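Local coordinates for phosphotriesterase family protein (Listeria monocytogenes serotype 4b str. H7858, PDB 3PNZ), which hydrolyses lactones, probably those of phosphorylated sugars, at a two-zinc centre held in an amidohydrolase-type TIM barrel, at residues 78-81 and 82-85; 132-135 and 136-140; 222-225 and 226-230; 255-258 and 259-263. All blocks are in the same frame, centred on the assembly; numbering follows the deposited sequence.

Interaction 1. Residues 78-81 and 82-85; sequences VAQI and SKET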
loop_
_atom_site.group_PDB
_atom_site.type_symbol
_atom_site.label_atom_id
_atom_site.label_comp_id
_atom_site.label_asym_id
_atom_site.label_seq_id
_atom_site.Cartn_x
_atom_site.Cartn_y
_atom_site.Cartn_z
ATOM N N VAL A 78 8.010 12.981 -4.345
ATOM C CA VAL A 78 8.426 11.675 -3.847
ATOM C C VAL A 78 9.691 11.189 -4.562
ATOM O O VAL A 78 10.603 10.655 -3.938
ATOM C CB VAL A 78 7.281 10.644 -3.962
ATOM C CG1 VAL A 78 7.759 9.254 -3.563
ATOM C CG2 VAL A 78 6.100 11.080 -3.087
ATOM N N ALA A 79 9.748 11.391 -5.874
ATOM C CA ALA A 79 10.943 11.036 -6.637
ATOM C C ALA A 79 12.159 11.807 -6.129
ATOM O O ALA A 79 13.241 11.242 -5.980
ATOM C CB ALA A 79 10.726 11.289 -8.131
ATOM N N GLN A 80 11.975 13.092 -5.839
ATOM C CA GLN A 80 13.075 13.907 -5.332
ATOM C C GLN A 80 13.553 13.413 -3.966
ATOM O O GLN A 80 14.750 13.376 -3.695
ATOM C CB GLN A 80 12.678 15.386 -5.269
ATOM C CG GLN A 80 13.831 16.302 -4.899
ATOM C CD GLN A 80 14.931 16.296 -5.950
ATOM O OE1 GLN A 80 14.667 16.106 -7.139
ATOM N NE2 GLN A 80 16.171 16.494 -5.514
ATOM N N ILE A 81 12.614 13.011 -3.111
ATOM C CA ILE A 81 12.968 12.455 -1.810
ATOM C C ILE A 81 13.775 11.168 -1.960
ATOM O O ILE A 81 14.781 10.968 -1.277
ATOM C CB ILE A 81 11.704 12.185 -0.960
ATOM C CG1 ILE A 81 11.002 13.511 -0.634
ATOM C CG2 ILE A 81 12.066 11.449 0.320
ATOM C CD1 ILE A 81 9.670 13.363 0.112
ATOM N N SER A 82 13.324 10.295 -2.857
ATOM C CA SER A 82 14.042 9.063 -3.158
ATOM C C SER A 82 15.482 9.379 -3.565
ATOM O O SER A 82 16.433 8.813 -3.024
ATOM C CB SER A 82 13.348 8.305 -4.287
ATOM O OG SER A 82 14.019 7.087 -4.566
ATOM N N LYS A 83 15.627 10.291 -4.516
ATOM C CA LYS A 83 16.954 10.694 -4.978
ATOM C C LYS A 83 17.849 11.184 -3.839
ATOM O O LYS A 83 18.999 10.759 -3.719
ATOM C CB LYS A 83 16.839 11.772 -6.054
ATOM C CG LYS A 83 18.184 12.340 -6.484
ATOM C CD LYS A 83 18.195 12.688 -7.961
ATOM C CE LYS A 83 17.212 13.794 -8.290
ATOM N NZ LYS A 83 17.422 14.284 -9.687
ATOM N N GLU A 84 17.320 12.069 -2.998
ATOM C CA GLU A 84 18.116 12.677 -1.931
ATOM C C GLU A 84 18.438 11.742 -0.762
ATOM O O GLU A 84 19.509 11.837 -0.169
ATOM C CB GLU A 84 17.465 13.972 -1.422
ATOM C CG GLU A 84 17.367 15.082 -2.461
ATOM C CD GLU A 84 16.923 16.404 -1.862
ATOM O OE1 GLU A 84 17.332 16.705 -0.722
ATOM O OE2 GLU A 84 16.166 17.140 -2.531
ATOM N N THR A 85 17.525 10.833 -0.430
ATOM C CA THR A 85 17.732 9.958 0.718
ATOM C C THR A 85 18.340 8.611 0.356
ATOM O O THR A 85 18.906 7.931 1.211
ATOM C CB THR A 85 16.405 9.655 1.435
ATOM O OG1 THR A 85 15.543 8.941 0.541
ATOM C CG2 THR A 85 15.728 10.940 1.884
#

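Interaction 2. Residues 132-135 and 136-140; sequences TEFV and VNEVE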
loop_
_atom_site.group_PDB
_atom_site.type_symbol
_atom_site.label_atom_id
_atom_site.label_comp_id
_atom_site.label_asym_id
_atom_site.label_seq_id
_atom_site.Cartn_x
_atom_site.Cartn_y
_atom_site.Cartn_z
ATOM N N THR A 132 -8.553 0.096 -17.573
ATOM C CA THR A 132 -7.393 -0.783 -17.619
ATOM C C THR A 132 -6.221 -0.077 -18.310
ATOM O O THR A 132 -5.109 -0.080 -17.802
ATOM C CB THR A 132 -7.717 -2.100 -18.330
ATOM O OG1 THR A 132 -8.695 -2.826 -17.567
ATOM C CG2 THR A 132 -6.453 -2.956 -18.493
ATOM N N GLU A 133 -6.484 0.550 -19.454
ATOM C CA GLU A 133 -5.433 1.261 -20.184
ATOM C C GLU A 133 -4.739 2.296 -19.305
ATOM O O GLU A 133 -3.514 2.432 -19.337
ATOM C CB GLU A 133 -5.994 1.947 -21.428
ATOM C CG GLU A 133 -6.559 1.009 -22.470
ATOM C CD GLU A 133 -6.815 1.710 -23.796
ATOM O OE1 GLU A 133 -6.316 2.847 -23.975
ATOM O OE2 GLU A 133 -7.513 1.123 -24.655
ATOM N N PHE A 134 -5.533 3.038 -18.539
ATOM C CA PHE A 134 -5.004 4.044 -17.628
ATOM C C PHE A 134 -4.025 3.436 -16.617
ATOM O O PHE A 134 -2.925 3.957 -16.404
ATOM C CB PHE A 134 -6.146 4.760 -16.890
ATOM C CG PHE A 134 -5.696 5.476 -15.654
ATOM C CD1 PHE A 134 -5.093 6.718 -15.740
ATOM C CD2 PHE A 134 -5.849 4.891 -14.405
ATOM C CE1 PHE A 134 -4.653 7.369 -14.604
ATOM C CE2 PHE A 134 -5.416 5.538 -13.264
ATOM C CZ PHE A 134 -4.817 6.777 -13.363
ATOM N N VAL A 135 -4.426 2.328 -16.002
ATOM C CA VAL A 135 -3.592 1.662 -15.009
ATOM C C VAL A 135 -2.335 1.086 -15.663
ATOM O O VAL A 135 -1.236 1.213 -15.132
ATOM C CB VAL A 135 -4.369 0.546 -14.268
ATOM C CG1 VAL A 135 -3.465 -0.177 -13.273
ATOM C CG2 VAL A 135 -5.596 1.128 -13.558
ATOM N N VAL A 136 -2.503 0.450 -16.817
ATOM C CA VAL A 136 -1.360 -0.101 -17.539
ATOM C C VAL A 136 -0.339 0.992 -17.868
ATOM O O VAL A 136 0.869 0.800 -17.716
ATOM C CB VAL A 136 -1.798 -0.807 -18.834
ATOM C CG1 VAL A 136 -0.575 -1.199 -19.666
ATOM C CG2 VAL A 136 -2.631 -2.035 -18.509
ATOM N N ASN A 137 -0.833 2.146 -18.299
ATOM C CA ASN A 137 0.046 3.254 -18.666
ATOM C C ASN A 137 0.828 3.791 -17.469
ATOM O O ASN A 137 1.975 4.213 -17.612
ATOM C CB ASN A 137 -0.745 4.367 -19.360
ATOM C CG ASN A 137 -1.198 3.972 -20.767
ATOM O OD1 ASN A 137 -0.644 3.056 -21.378
ATOM N ND2 ASN A 137 -2.210 4.664 -21.281
ATOM N N GLU A 138 0.217 3.763 -16.282
ATOM C CA GLU A 138 0.923 4.189 -15.072
ATOM C C GLU A 138 2.097 3.263 -14.741
ATOM O O GLU A 138 3.132 3.707 -14.233
ATOM C CB GLU A 138 -0.046 4.304 -13.879
ATOM C CG GLU A 138 -1.045 5.435 -14.032
ATOM C CD GLU A 138 -1.703 5.847 -12.718
ATOM O OE1 GLU A 138 -2.116 4.961 -11.935
ATOM O OE2 GLU A 138 -1.818 7.068 -12.476
ATOM N N VAL A 139 1.935 1.978 -15.044
ATOM C CA VAL A 139 2.958 0.980 -14.764
ATOM C C VAL A 139 4.047 0.969 -15.839
ATOM O O VAL A 139 5.228 0.834 -15.535
ATOM C CB VAL A 139 2.347 -0.426 -14.684
ATOM C CG1 VAL A 139 3.433 -1.490 -14.622
ATOM C CG2 VAL A 139 1.433 -0.527 -13.458
ATOM N N GLU A 140 3.626 1.121 -17.089
ATOM C CA GLU A 140 4.528 0.939 -18.231
ATOM C C GLU A 140 5.186 2.222 -18.736
ATOM O O GLU A 140 6.309 2.186 -19.246
ATOM C CB GLU A 140 3.787 0.241 -19.372
ATOM C CG GLU A 140 3.274 -1.144 -19.012
ATOM C CD GLU A 140 4.374 -2.189 -18.849
ATOM O OE1 GLU A 140 5.534 -1.826 -18.556
ATOM O OE2 GLU A 140 4.073 -3.390 -19.020
#

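Interaction 3. Residues 222-225 and 226-230; sequences PYYH and KQVAK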
loop_
_atom_site.group_PDB
_atom_site.type_symbol
_atom_site.label_atom_id
_atom_site.label_comp_id
_atom_site.label_asym_id
_atom_site.label_seq_id
_atom_site.Cartn_x
_atom_site.Cartn_y
_atom_site.Cartn_z
ATOM N N PRO A 222 -9.230 -14.433 13.974
ATOM C CA PRO A 222 -8.374 -15.562 13.563
ATOM C C PRO A 222 -8.980 -16.416 12.452
ATOM O O PRO A 222 -8.270 -16.823 11.531
ATOM C CB PRO A 222 -8.267 -16.408 14.833
ATOM C CG PRO A 222 -8.619 -15.493 15.947
ATOM C CD PRO A 222 -9.582 -14.495 15.402
ATOM N N TYR A 223 -10.276 -16.704 12.549
ATOM C CA TYR A 223 -10.948 -17.556 11.576
ATOM C C TYR A 223 -10.940 -16.906 10.196
ATOM O O TYR A 223 -10.594 -17.541 9.197
ATOM C CB TYR A 223 -12.378 -17.832 12.031
ATOM C CG TYR A 223 -13.140 -18.813 11.178
ATOM C CD1 TYR A 223 -13.289 -20.140 11.575
ATOM C CD2 TYR A 223 -13.725 -18.418 9.983
ATOM C CE1 TYR A 223 -13.996 -21.041 10.801
ATOM C CE2 TYR A 223 -14.443 -19.315 9.206
ATOM C CZ TYR A 223 -14.576 -20.618 9.620
ATOM O OH TYR A 223 -15.288 -21.494 8.839
ATOM N N TYR A 224 -11.323 -15.633 10.156
ATOM C CA TYR A 224 -11.276 -14.835 8.932
ATOM C C TYR A 224 -9.853 -14.727 8.390
ATOM O O TYR A 224 -9.622 -14.936 7.200
ATOM C CB TYR A 224 -11.843 -13.447 9.242
ATOM C CG TYR A 224 -11.762 -12.402 8.146
ATOM C CD1 TYR A 224 -12.431 -12.571 6.936
ATOM C CD2 TYR A 224 -11.077 -11.207 8.357
ATOM C CE1 TYR A 224 -12.394 -11.579 5.944
ATOM C CE2 TYR A 224 -11.037 -10.217 7.382
ATOM C CZ TYR A 224 -11.697 -10.407 6.188
ATOM O OH TYR A 224 -11.658 -9.394 5.248
ATOM N N HIS A 225 -8.892 -14.409 9.252
ATOM C CA HIS A 225 -7.504 -14.307 8.795
ATOM C C HIS A 225 -7.017 -15.614 8.159
ATOM O O HIS A 225 -6.359 -15.594 7.120
ATOM C CB HIS A 225 -6.587 -13.902 9.943
ATOM C CG HIS A 225 -6.588 -12.434 10.215
ATOM N ND1 HIS A 225 -5.866 -11.869 11.241
ATOM C CD2 HIS A 225 -7.217 -11.413 9.588
ATOM C CE1 HIS A 225 -6.040 -10.560 11.229
ATOM N NE2 HIS A 225 -6.858 -10.257 10.236
ATOM N N LYS A 226 -7.367 -16.740 8.776
ATOM C CA LYS A 226 -6.982 -18.047 8.236
ATOM C C LYS A 226 -7.674 -18.345 6.901
ATOM O O LYS A 226 -7.063 -18.920 5.990
ATOM C CB LYS A 226 -7.264 -19.156 9.252
ATOM C CG LYS A 226 -6.932 -20.560 8.741
ATOM C CD LYS A 226 -6.764 -21.545 9.901
ATOM C CE LYS A 226 -6.296 -22.906 9.392
ATOM N NZ LYS A 226 -6.167 -23.891 10.503
ATOM N N GLN A 227 -8.945 -17.956 6.773
ATOM C CA GLN A 227 -9.641 -18.083 5.492
ATOM C C GLN A 227 -8.897 -17.325 4.399
ATOM O O GLN A 227 -8.715 -17.823 3.288
ATOM C CB GLN A 227 -11.064 -17.532 5.576
ATOM C CG GLN A 227 -12.088 -18.392 6.296
ATOM C CD GLN A 227 -13.431 -17.673 6.355
ATOM O OE1 GLN A 227 -13.540 -16.600 6.952
ATOM N NE2 GLN A 227 -14.447 -18.249 5.723
ATOM N N VAL A 228 -8.491 -16.100 4.706
ATOM C CA VAL A 228 -7.766 -15.293 3.730
ATOM C C VAL A 228 -6.403 -15.915 3.438
ATOM O O VAL A 228 -6.013 -16.067 2.279
ATOM C CB VAL A 228 -7.600 -13.842 4.205
ATOM C CG1 VAL A 228 -6.711 -13.058 3.256
ATOM C CG2 VAL A 228 -8.965 -13.178 4.298
ATOM N N ALA A 229 -5.689 -16.275 4.493
ATOM C CA ALA A 229 -4.327 -16.797 4.338
ATOM C C ALA A 229 -4.280 -18.081 3.509
ATOM O O ALA A 229 -3.321 -18.322 2.776
ATOM C CB ALA A 229 -3.699 -17.031 5.700
ATOM N N LYS A 230 -5.306 -18.914 3.639
ATOM C CA LYS A 230 -5.347 -20.174 2.901
ATOM C C LYS A 230 -5.315 -19.998 1.387
ATOM O O LYS A 230 -4.944 -20.928 0.668
ATOM C CB LYS A 230 -6.604 -20.965 3.269
ATOM C CG LYS A 230 -6.515 -21.730 4.570
ATOM C CD LYS A 230 -7.792 -22.560 4.701
ATOM C CE LYS A 230 -7.859 -23.357 5.979
ATOM N NZ LYS A 230 -9.136 -24.139 5.987
#

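Interaction 4. Residues 255-258 and 259-263; sequences ILYL and VSEGF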
loop_
_atom_site.group_PDB
_atom_site.type_symbol
_atom_site.label_atom_id
_atom_site.label_comp_id
_atom_site.label_asym_id
_atom_site.label_seq_id
_atom_site.Cartn_x
_atom_site.Cartn_y
_atom_site.Cartn_z
ATOM N N ILE A 255 -0.748 -11.587 14.389
ATOM C CA ILE A 255 0.386 -11.991 13.563
ATOM C C ILE A 255 0.904 -13.355 14.008
ATOM O O ILE A 255 1.101 -14.251 13.186
ATOM C CB ILE A 255 1.511 -10.948 13.619
ATOM C CG1 ILE A 255 1.096 -9.702 12.833
ATOM C CG2 ILE A 255 2.821 -11.518 13.055
ATOM C CD1 ILE A 255 1.993 -8.520 13.044
ATOM N N LEU A 256 1.095 -13.521 15.314
ATOM C CA LEU A 256 1.645 -14.770 15.833
ATOM C C LEU A 256 0.683 -15.944 15.667
ATOM O O LEU A 256 1.118 -17.086 15.505
ATOM C CB LEU A 256 2.098 -14.613 17.288
ATOM C CG LEU A 256 3.291 -13.672 17.479
ATOM C CD1 LEU A 256 3.599 -13.528 18.960
ATOM C CD2 LEU A 256 4.506 -14.190 16.712
ATOM N N TYR A 257 -0.621 -15.682 15.677
ATOM C CA TYR A 257 -1.565 -16.751 15.342
ATOM C C TYR A 257 -1.333 -17.246 13.917
ATOM O O TYR A 257 -1.289 -18.458 13.662
ATOM C CB TYR A 257 -3.027 -16.313 15.511
ATOM C CG TYR A 257 -3.986 -17.347 14.979
ATOM C CD1 TYR A 257 -4.232 -18.519 15.686
ATOM C CD2 TYR A 257 -4.618 -17.173 13.755
ATOM C CE1 TYR A 257 -5.095 -19.484 15.197
ATOM C CE2 TYR A 257 -5.489 -18.138 13.253
ATOM C CZ TYR A 257 -5.723 -19.284 13.980
ATOM O OH TYR A 257 -6.583 -20.235 13.483
ATOM N N LEU A 258 -1.193 -16.315 12.980
ATOM C CA LEU A 258 -0.957 -16.703 11.591
ATOM C C LEU A 258 0.372 -17.452 11.475
ATOM O O LEU A 258 0.457 -18.445 10.750
ATOM C CB LEU A 258 -0.993 -15.493 10.655
ATOM C CG LEU A 258 -2.410 -14.998 10.319
ATOM C CD1 LEU A 258 -2.356 -13.638 9.633
ATOM C CD2 LEU A 258 -3.158 -16.019 9.439
ATOM N N VAL A 259 1.391 -16.997 12.204
ATOM C CA VAL A 259 2.671 -17.715 12.206
ATOM C C VAL A 259 2.462 -19.136 12.722
ATOM O O VAL A 259 2.932 -20.104 12.117
ATOM C CB VAL A 259 3.763 -16.993 13.017
ATOM C CG1 VAL A 259 5.028 -17.855 13.104
ATOM C CG2 VAL A 259 4.094 -15.642 12.392
ATOM N N SER A 260 1.724 -19.274 13.820
ATOM C CA SER A 260 1.495 -20.597 14.389
ATOM C C SER A 260 0.740 -21.525 13.431
ATOM O O SER A 260 0.878 -22.745 13.505
ATOM C CB SER A 260 0.774 -20.502 15.744
ATOM O OG SER A 260 -0.607 -20.235 15.557
ATOM N N GLU A 261 -0.053 -20.954 12.526
ATOM C CA GLU A 261 -0.824 -21.769 11.599
ATOM C C GLU A 261 -0.085 -22.025 10.282
ATOM O O GLU A 261 -0.634 -22.646 9.370
ATOM C CB GLU A 261 -2.198 -21.135 11.343
ATOM C CG GLU A 261 -3.103 -21.161 12.572
ATOM C CD GLU A 261 -3.625 -22.559 12.879
ATOM O OE1 GLU A 261 -4.039 -23.265 11.937
ATOM O OE2 GLU A 261 -3.624 -22.958 14.060
ATOM N N GLY A 262 1.153 -21.541 10.196
ATOM C CA GLY A 262 2.022 -21.837 9.065
ATOM C C GLY A 262 2.064 -20.791 7.963
ATOM O O GLY A 262 2.525 -21.069 6.855
ATOM N N PHE A 263 1.586 -19.585 8.256
ATOM C CA PHE A 263 1.471 -18.555 7.232
ATOM C C PHE A 263 2.488 -17.425 7.364
ATOM O O PHE A 263 2.275 -16.333 6.839
ATOM C CB PHE A 263 0.041 -17.982 7.235
ATOM C CG PHE A 263 -1.019 -19.010 6.969
ATOM C CD1 PHE A 263 -1.162 -19.565 5.706
ATOM C CD2 PHE A 263 -1.877 -19.427 7.979
ATOM C CE1 PHE A 263 -2.144 -20.523 5.449
ATOM C CE2 PHE A 263 -2.859 -20.379 7.727
ATOM C CZ PHE A 263 -2.994 -20.925 6.465
HETATM O O HOH W 1 -6.612 -22.668 14.882
#

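Interaction 1. Residues 78-81 and 82-85
The side-chain amide of Gln80 and the carboxylate of Glu84 meet one helical turn apart, their planes turned 66° against each other. Gln80 NE2 donates to Glu84 OE2 at 3.1 Å; the oxygen lies in the amide plane of Gln80, while NE2 sits 18° out of the carboxylate plane on the anti side. At the other end of the amide, Lys83 CE comes to 3.6 Å from Gln80 OE1. The bend at chi2 of Gln80 (64°) turns its amide forward along the helix toward Glu84. Glutamine and glutamate suit this outward side because their long chains can reach across one turn and still meet Lys45. Ile81 O accepts twice: from Thr85 N at 2.9 Å and from Thr85 OG1 at 2.8 Å, the hydroxyl standing above the carbonyl plane and bonding also with Ile87 N. The side chains of Ile81 and Thr85 lie side by side, their CG2 atoms 4.0 Å apart. Ser82 OG bonds to Ile87 O just past the helix end. In this beta-alpha-beta unit of the barrel, Val78 and Ser82 pack on Ile89 of strand 88-92, while Glu84 joins Lys45 by a salt bridge and Gln49 by a hydrogen bond, both on helix 45-57.

Interaction 2. Residues 132-135 and 136-140
Phe134 and Glu138, one turn apart in helix 128-140, form the aromatic part of this contact. Glu138 CG makes a CH-pi contact over one face of the ring, 4.3 Å from the Phe134 centroid and displaced toward the rim. Farther along the chain the carboxylate passes the outer end of the ring, with Glu138 OE2 3.1 Å from Phe134 CZ and the two planes 41° apart. The extended glutamate chain (chi2 -162°) carries the acid group there. Trp122 meets the same phenyl group edge-to-face.

The apolar contact is a methyl pair: Thr132 CG2 and Val136 CG2 touch at 3.9 Å. With CG2 of Thr132 anti to its backbone N, OG1 stands beside that N and bonds to Ala172 O and Thr128 O. Threonine thus serves both demands, whereas Val135 offers hydrocarbon alone to Ala176 of helix 164-180.

Backbone bonds hold the turns together. Val136 N to Thr132 O is short at 2.8 Å. The bonds lengthen in the middle, where Val139 N lies 3.3 Å from Val135 O, and Glu140 N to Val136 O is short again at 2.8 Å.

The buried acid of Glu138 is satisfied from outside the helix, OE2 by a salt bridge to Arg73 and OE1 by Gly94 N. These partners probably stabilise its negative charge, allowing a carboxylate to lie against a phenylalanine in a buried setting.

Interaction 3. Residues 222-225 and 226-230
Tyr224 and Val228 meet on the better buried part of this contact: Val228 CG2 sits over one face of the tyrosine ring, toward its rim, 4.1 Å from Tyr224 CE1. In Val228, CG1 is anti to the backbone N (chi1 174°), which leaves CG2 anti to the carbonyl carbon and facing the preceding turn. A compact valine fits because its side chain also packs on Ala194 and Leu195 of helix 194-203. The short side chain of Ala229, buried like Val228 and His225, brings its CB to 3.3 Å from His225 O and lets this flank lie close to Met235 of strand 234-237.

The outer pair touches closely too, but lies on the solvent side. Gln227 lays its extended chain across the exposed Tyr223, with its CD 3.4 Å from Tyr223 CE2; ring and amide are inclined at 61°. Gln227 OE1 also approaches the edge of the neighbouring Tyr224 ring, 4.2 Å from Tyr224 CD1. Lys226 occupies a different flank, its straight chain leading away toward Tyr257 of helix 248-260.

The polar ends of Tyr224 and His225 have definite partners: Tyr224 OH bonds to Gly191 O and Ala194 N, and His225 NE2 to Met216 O. The last bond implies a proton on NE2, since a carbonyl can only accept. With backbone atoms meeting these polar ends, two largely apolar rings can pack against the fold.

Interaction 4. Residues 255-258 and 259-263
Tyr257, with CG anti to the backbone N (chi1 172°), and Glu261, folded at chi2 (-73°), bring a ring and an aliphatic segment together where helix 248-260 ends in a Schellman motif. Glu261 CG lies over one face of the Tyr257 ring in a CH-pi contact, 3.8 Å from the centroid and offset toward the rim. The carboxylate plane is close to that of the ring. Tyrosine suits this position because its ring receives the methylene while its hydroxyl reaches water.

In the Schellman turn the helix is ended at Gly262, whose positive phi (97°) would press a CB against the preceding carbonyl oxygen. Phe263 N returns to Leu258 O at 3.0 Å, and Gly262 N bonds to Val259 O at the same distance. Glu261 N makes weak bonds to both Tyr257 O and Leu258 O. Serine adds a further donor near the helix end: Ser260 OG gives its proton to Tyr257 O at 2.7 Å.

Beneath the turn, Leu258 CD2 meets Phe263 CD2 at 3.9 Å, an apolar contact that spans the cap. Both residues also pack on Ala229 of helix 222-229, and Leu258 reaches Met235 and Phe237 of strand 234-237. On another flank Val259 faces Leu313 and Phe317 of helix 310-325. Glu261 OE1 forms a salt bridge with Lys226 NZ, while a water in the plane of the Tyr257 ring lies 2.8 Å from Tyr257 OH and bonds weakly to Glu261 OE2.

Overall arrangement
Three of the contacts lie along a helix of the barrel's outer layer; the fourth, interaction 4, runs out of one at its C-terminal end. Interaction 2 is mainly buried and includes a buried ion pair. Interactions 1, 3 and 4 are partly buried, each mixing buried and exposed residues; in 1 and 3 some polar groups also bond on the inner side. Interactions 3 and 4 occupy neighbouring helices and share strand 234-237: their centres are about 10 Å apart, and the salt bridge between Lys226 NZ and Glu261 OE1 (2.6 Å) joins them. Interaction 1, on the opposite side of the chain's centre from both, has an amide-carboxylate bond on its outward side, where interaction 4 has water.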